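Local coordinates for protein Cyp101j2 (Sphingobium yanoikuyae, PDB 5KYO) that is a haem-containing cytochrome P450 monooxygenase that probably hydroxylates the monoterpene 1,8-cineole, at residues V152-D155 / L156-L160; N171-E175 / F176-L180. All coordinates share one frame; numbering follows the deposited sequence. Where two conformers were deposited one is given.

Contact 1. Residues V152-D155 / L156-L160; sequences VVTD and LAVSL
Leu156 N donates to Val152 O at 3.2 Å, the first of four successive i to i+4 bonds that identify this stretch as regular alpha helix. The CB of Leu156 rests beside the same carbonyl oxygen, while its CG, anti to the backbone N (chi1 -174°), leads the two methyls away from the helix, where Leu156 packs on Arg183 and Leu180. Ala157 N reaches Val153 O at 2.9 Å with an N-H...O angle of 169°, the straightest of the four, and its methyl lies against that oxygen; Val153 itself packs on Ile184 of helix 181-188. Val158 repeats the pattern through Thr154 O, but here a side-chain branch joins in: CG2 comes within 3.1 Å of Thr154 O. The methyls of the two residues, CG2 to CG2, are 4.3 Å apart, and both side chains lie against helix 382-399 at Val391, Glu395 and Arg399. The hydroxyl of Thr154 turns back to Glu150 O. At Ser159 the backbone N bonds to Asp155 O at 3.0 Å. In the conformer described, one of two, OG donates to Leu156 O at 2.8 Å; with it in place, that carbonyl accepts from both OG and Leu160 N. The chemistry implies a division of labour: the N-H groups of residues 156 to 159 are satisfied inside the helix, and the branches of Thr154, Leu156 and Val158 face partners outside it.

Contact 2. Residues N171-E175 / F176-L180; sequences NFTHE and FAEQL
Phe172 and Phe176 lie side by side and point the same way, both with CG anti to the backbone N. Their planes are inclined at 32° with centroids 5.3 Å apart, and the closest touch is Phe172 CE1 to Phe176 CD2 at 3.5 Å; Phe176 CB sits over one face of the Phe172 ring. Trp396 meets Phe176 edge-to-face and also touches the ring of Phe172, which stacks with Phe283. A second side-by-side pair, His174 and Glu178, runs along another side of the helix. His174 ND1 donates to Glu178 OE1 at 3.0 Å, approaching from above the carboxylate plane, while the carboxylate lies at the edge of the imidazole with the planes 37° apart. A water bridges OE1 to His174 O. With an alanine here in place of Glu178, His174 ND1 is likely to lose its carboxylate acceptor and the bridging water one of its two acceptors, leaving the imidazole freer to turn. Gln179, bent at chi2 (-77°), brings NE2 in the carbonyl plane to within 3.1 Å of His174 O. At the start, Asn171 OD1 accepts from His174 N at 3.0 Å, and Glu175 OE2 takes the N-H of Asn171. The whole is a short N-capped helix with a wider pi-type turn, where Ala177 N and Glu178 N bond five residues back to Phe172 O and Thr173 O, running into a type I beta turn from Ala177 to Leu180.

In the fold
From the N terminus the chain meets contact 1 first, in the middle of helix 149-164; contact 2 then opens at Asn171, the last residue of strand 169-171, and runs through helix 172-177, which leads on to helix 181-188. The two are in series; each is continuous in sequence, closes only local turns, and neither nests in nor crosses the other. Their centres are 12 Å apart, and they touch directly: Leu156 CD2 packs on Leu180 CD2 at 3.7 Å, and Leu160 CB meets Phe176 CD1 at 3.9 Å. Both lean on helix 382-399, while contact 2 also packs against helix 273-288, joining these elements in the helical part of the P450 fold.

Contact 1. Residues V152-D155 / L156-L160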
ATOM      1  N   VAL A 152      -6.908  10.677  17.456  1.00 18.68           N
ATOM      2  CA  VAL A 152      -7.923   9.802  16.874  1.00 16.35           C
ATOM      3  C   VAL A 152      -7.425   8.344  16.743  1.00 20.46           C
ATOM      4  O   VAL A 152      -8.153   7.396  17.078  1.00 16.21           O
ATOM      5  CB  VAL A 152      -8.374  10.341  15.499  1.00 17.20           C
ATOM      6  CG1 VAL A 152      -9.176   9.318  14.760  1.00 18.28           C
ATOM      7  CG2 VAL A 152      -9.192  11.627  15.695  1.00 23.91           C
ATOM      8  N   VAL A 153      -6.191   8.167  16.284  1.00 15.24           N
ATOM      9  CA  VAL A 153      -5.647   6.822  16.139  1.00 16.98           C
ATOM     10  C   VAL A 153      -5.455   6.248  17.544  1.00 21.83           C
ATOM     11  O   VAL A 153      -5.778   5.102  17.794  1.00 14.01           O
ATOM     12  CB  VAL A 153      -4.312   6.787  15.355  1.00 17.80           C
ATOM     13  CG1 VAL A 153      -3.826   5.340  15.184  1.00 14.94           C
ATOM     14  CG2 VAL A 153      -4.474   7.421  13.990  1.00 19.15           C
ATOM     15  N   THR A 154      -4.995   7.078  18.474  1.00 15.75           N
ATOM     16  CA  THR A 154      -4.752   6.607  19.837  1.00 20.19           C
ATOM     17  C   THR A 154      -6.022   6.078  20.498  1.00 18.75           C
ATOM     18  O   THR A 154      -6.033   4.994  21.047  1.00 13.96           O
ATOM     19  CB  THR A 154      -4.149   7.718  20.695  1.00 14.74           C
ATOM     20  OG1 THR A 154      -2.852   8.049  20.184  1.00 19.66           O
ATOM     21  CG2 THR A 154      -4.026   7.279  22.158  1.00 20.20           C
ATOM     22  N   ASP A 155      -7.103   6.846  20.438  1.00 14.77           N
ATOM     23  CA  ASP A 155      -8.339   6.440  21.105  1.00 15.39           C
ATOM     24  C   ASP A 155      -8.939   5.195  20.487  1.00 17.98           C
ATOM     25  O   ASP A 155      -9.526   4.374  21.187  1.00 17.29           O
ATOM     26  CB  ASP A 155      -9.379   7.580  21.063  1.00 19.51           C
ATOM     27  CG  ASP A 155      -8.952   8.782  21.876  1.00 29.78           C
ATOM     28  OD1 ASP A 155      -8.050   8.636  22.730  1.00 33.36           O
ATOM     29  OD2 ASP A 155      -9.526   9.870  21.666  1.00 34.75           O
ATOM     30  N   LEU A 156      -8.822   5.075  19.165  1.00 20.88           N
ATOM     31  CA  LEU A 156      -9.351   3.915  18.448  1.00 18.68           C
ATOM     32  C   LEU A 156      -8.572   2.628  18.768  1.00 13.90           C
ATOM     33  O   LEU A 156      -9.168   1.613  19.100  1.00 17.78           O
ATOM     34  CB  LEU A 156      -9.334   4.169  16.953  1.00 16.63           C
ATOM     35  CG  LEU A 156      -9.989   3.093  16.088  1.00 33.08           C
ATOM     36  CD1 LEU A 156     -11.363   2.712  16.639  1.00 32.68           C
ATOM     37  CD2 LEU A 156     -10.094   3.582  14.646  1.00 31.51           C
ATOM     38  N   ALA A 157      -7.248   2.700  18.650  1.00 13.92           N
ATOM     39  CA  ALA A 157      -6.361   1.610  19.036  1.00 13.92           C
ATOM     40  C   ALA A 157      -6.638   1.159  20.446  1.00 13.89           C
ATOM     41  O   ALA A 157      -6.790  -0.022  20.702  1.00 13.86           O
ATOM     42  CB  ALA A 157      -4.912   2.034  18.900  1.00 18.16           C
ATOM     43  N   VAL A 158      -6.703   2.107  21.381  1.00 13.89           N
ATOM     44  CA  VAL A 158      -6.924   1.764  22.783  1.00 13.87           C
ATOM     45  C   VAL A 158      -8.255   1.052  22.977  1.00 15.61           C
ATOM     46  O   VAL A 158      -8.331   0.061  23.691  1.00 13.81           O
ATOM     47  CB  VAL A 158      -6.885   3.033  23.699  1.00 13.89           C
ATOM     48  CG1 VAL A 158      -7.454   2.740  25.079  1.00 16.48           C
ATOM     49  CG2 VAL A 158      -5.469   3.589  23.802  1.00 20.14           C
ATOM     50  N   SER A 159      -9.310   1.565  22.340  1.00 18.78           N
ATOM     51  CA  SER A 159     -10.640   0.994  22.506  0.66 18.91           C
ATOM     52  C   SER A 159     -10.679  -0.429  21.957  1.00 18.17           C
ATOM     53  O   SER A 159     -11.268  -1.323  22.563  1.00 15.49           O
ATOM     54  CB  SER A 159     -11.705   1.879  21.836  0.66 16.33           C
ATOM     55  OG  SER A 159     -11.671   1.791  20.417  0.66 15.91           O
ATOM     56  N   LEU A 160     -10.029  -0.642  20.828  1.00 13.80           N
ATOM     57  CA  LEU A 160     -10.023  -1.966  20.234  1.00 13.79           C
ATOM     58  C   LEU A 160      -9.251  -2.948  21.108  1.00 15.30           C
ATOM     59  O   LEU A 160      -9.723  -4.048  21.359  1.00 16.32           O
ATOM     60  CB  LEU A 160      -9.433  -1.919  18.823  1.00 18.06           C
ATOM     61  CG  LEU A 160     -10.267  -1.078  17.833  1.00 13.82           C
ATOM     62  CD1 LEU A 160      -9.463  -0.767  16.593  1.00 17.03           C
ATOM     63  CD2 LEU A 160     -11.534  -1.827  17.451  1.00 13.80           C
TER

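Contact 2. Residues N171-E175 / F176-L180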
ATOM      1  N   ASN A 171      -8.299 -12.593  16.427  1.00 20.31           N
ATOM      2  CA  ASN A 171      -7.924 -12.545  15.026  1.00 19.74           C
ATOM      3  C   ASN A 171      -7.430 -11.128  14.746  1.00 16.22           C
ATOM      4  O   ASN A 171      -8.220 -10.175  14.742  1.00 19.37           O
ATOM      5  CB  ASN A 171      -9.095 -12.930  14.122  1.00 18.97           C
ATOM      6  CG  ASN A 171      -8.681 -13.062  12.668  1.00 26.81           C
ATOM      7  OD1 ASN A 171      -8.509 -12.063  11.971  1.00 22.95           O
ATOM      8  ND2 ASN A 171      -8.521 -14.299  12.203  1.00 32.13           N
ATOM      9  N   PHE A 172      -6.119 -10.970  14.566  1.00 14.38           N
ATOM     10  CA  PHE A 172      -5.527  -9.629  14.513  1.00 17.53           C
ATOM     11  C   PHE A 172      -6.024  -8.832  13.307  1.00 15.00           C
ATOM     12  O   PHE A 172      -6.366  -7.658  13.421  1.00 15.95           O
ATOM     13  CB  PHE A 172      -3.987  -9.694  14.488  1.00 15.62           C
ATOM     14  CG  PHE A 172      -3.326  -8.329  14.398  1.00 13.88           C
ATOM     15  CD1 PHE A 172      -3.105  -7.569  15.543  1.00 14.47           C
ATOM     16  CD2 PHE A 172      -2.935  -7.808  13.167  1.00 13.91           C
ATOM     17  CE1 PHE A 172      -2.507  -6.294  15.466  1.00 13.91           C
ATOM     18  CE2 PHE A 172      -2.349  -6.540  13.072  1.00 13.94           C
ATOM     19  CZ  PHE A 172      -2.131  -5.781  14.233  1.00 13.94           C
ATOM     20  N   THR A 173      -6.072  -9.467  12.144  1.00 13.86           N
ATOM     21  CA  THR A 173      -6.481  -8.740  10.948  0.62 13.88           C
ATOM     22  C   THR A 173      -7.941  -8.293  11.044  1.00 20.69           C
ATOM     23  O   THR A 173      -8.223  -7.112  10.869  1.00 15.60           O
ATOM     24  CB  THR A 173      -6.261  -9.565   9.659  0.62 13.89           C
ATOM     25  OG1 THR A 173      -4.863  -9.801   9.506  0.62 17.10           O
ATOM     26  CG2 THR A 173      -6.749  -8.793   8.435  0.62 13.91           C
ATOM     27  N   HIS A 174      -8.865  -9.192  11.366  1.00 13.83           N
ATOM     28  CA  HIS A 174     -10.272  -8.788  11.405  1.00 13.81           C
ATOM     29  C   HIS A 174     -10.641  -7.930  12.619  1.00 22.17           C
ATOM     30  O   HIS A 174     -11.396  -6.953  12.477  1.00 20.62           O
ATOM     31  CB  HIS A 174     -11.187 -10.008  11.359  1.00 18.68           C
ATOM     32  CG  HIS A 174     -10.924 -10.903  10.193  1.00 25.74           C
ATOM     33  ND1 HIS A 174     -10.507 -10.421   8.972  1.00 23.84           N
ATOM     34  CD2 HIS A 174     -10.986 -12.250  10.065  1.00 33.87           C
ATOM     35  CE1 HIS A 174     -10.342 -11.431   8.136  1.00 26.40           C
ATOM     36  NE2 HIS A 174     -10.625 -12.552   8.774  1.00 30.15           N
ATOM     37  N   GLU A 175     -10.112  -8.275  13.797  1.00 13.78           N
ATOM     38  CA  GLU A 175     -10.521  -7.591  15.032  1.00 13.77           C
ATOM     39  C   GLU A 175      -9.763  -6.308  15.334  1.00 13.79           C
ATOM     40  O   GLU A 175     -10.187  -5.526  16.195  1.00 14.74           O
ATOM     41  CB  GLU A 175     -10.390  -8.556  16.239  1.00 14.63           C
ATOM     42  CG  GLU A 175     -11.328  -9.774  16.162  1.00 20.12           C
ATOM     43  CD  GLU A 175     -11.167 -10.741  17.343  1.00 22.94           C
ATOM     44  OE1 GLU A 175     -11.393 -10.327  18.495  1.00 24.66           O
ATOM     45  OE2 GLU A 175     -10.805 -11.923  17.119  1.00 23.31           O
ATOM     46  N   PHE A 176      -8.649  -6.066  14.650  1.00 13.82           N
ATOM     47  CA  PHE A 176      -7.850  -4.871  14.942  1.00 13.84           C
ATOM     48  C   PHE A 176      -7.493  -4.091  13.670  1.00 13.88           C
ATOM     49  O   PHE A 176      -7.994  -2.963  13.473  1.00 16.59           O
ATOM     50  CB  PHE A 176      -6.569  -5.229  15.722  1.00 13.85           C
ATOM     51  CG  PHE A 176      -5.781  -4.025  16.153  1.00 13.87           C
ATOM     52  CD1 PHE A 176      -6.152  -3.309  17.277  1.00 13.86           C
ATOM     53  CD2 PHE A 176      -4.718  -3.564  15.388  1.00 13.91           C
ATOM     54  CE1 PHE A 176      -5.454  -2.158  17.642  1.00 13.88           C
ATOM     55  CE2 PHE A 176      -4.014  -2.435  15.754  1.00 17.44           C
ATOM     56  CZ  PHE A 176      -4.392  -1.724  16.887  1.00 15.30           C
ATOM     57  N   ALA A 177      -6.643  -4.684  12.826  1.00 15.33           N
ATOM     58  CA  ALA A 177      -6.047  -3.982  11.690  1.00 13.93           C
ATOM     59  C   ALA A 177      -7.122  -3.415  10.785  1.00 13.94           C
ATOM     60  O   ALA A 177      -7.038  -2.275  10.401  1.00 13.96           O
ATOM     61  CB  ALA A 177      -5.113  -4.912  10.893  1.00 13.95           C
ATOM     62  N   GLU A 178      -8.124  -4.226  10.466  1.00 13.91           N
ATOM     63  CA  GLU A 178      -9.196  -3.822   9.544  1.00 13.92           C
ATOM     64  C   GLU A 178     -10.144  -2.768  10.126  1.00 17.33           C
ATOM     65  O   GLU A 178     -10.894  -2.112   9.385  1.00 17.45           O
ATOM     66  CB  GLU A 178     -10.005  -5.045   9.104  1.00 13.90           C
ATOM     67  CG  GLU A 178      -9.330  -5.821   7.969  1.00 25.90           C
ATOM     68  CD  GLU A 178      -9.970  -7.176   7.665  1.00 32.63           C
ATOM     69  OE1 GLU A 178     -10.970  -7.540   8.319  1.00 33.00           O
ATOM     70  OE2 GLU A 178      -9.462  -7.881   6.758  1.00 24.47           O
ATOM     71  N   GLN A 179     -10.115  -2.602  11.442  1.00 15.44           N
ATOM     72  CA  GLN A 179     -11.003  -1.650  12.115  1.00 20.45           C
ATOM     73  C   GLN A 179     -10.480  -0.215  12.107  1.00 13.91           C
ATOM     74  O   GLN A 179     -11.132   0.675  12.625  1.00 19.61           O
ATOM     75  CB  GLN A 179     -11.230  -2.086  13.560  1.00 17.61           C
ATOM     76  CG  GLN A 179     -11.699  -3.514  13.694  1.00 20.65           C
ATOM     77  CD  GLN A 179     -13.156  -3.667  13.358  1.00 30.47           C
ATOM     78  OE1 GLN A 179     -13.864  -2.680  13.153  1.00 33.70           O
ATOM     79  NE2 GLN A 179     -13.618  -4.908  13.287  1.00 33.82           N
ATOM     80  N   LEU A 180      -9.291  -0.001  11.554  1.00 13.94           N
ATOM     81  CA  LEU A 180      -8.617   1.293  11.662  1.00 17.75           C
ATOM     82  C   LEU A 180      -8.802   2.252  10.456  1.00 18.32           C
ATOM     83  O   LEU A 180      -9.158   3.417  10.649  1.00 14.02           O
ATOM     84  CB  LEU A 180      -7.114   1.072  11.902  1.00 13.99           C
ATOM     85  CG  LEU A 180      -6.703   0.459  13.243  1.00 19.09           C
ATOM     86  CD1 LEU A 180      -5.206   0.138  13.243  1.00 19.24           C
ATOM     87  CD2 LEU A 180      -7.054   1.428  14.365  1.00 18.56           C
TER
HETATM   88  O   HOH W   1     -13.142  -6.726   9.932  1.00 29.36           O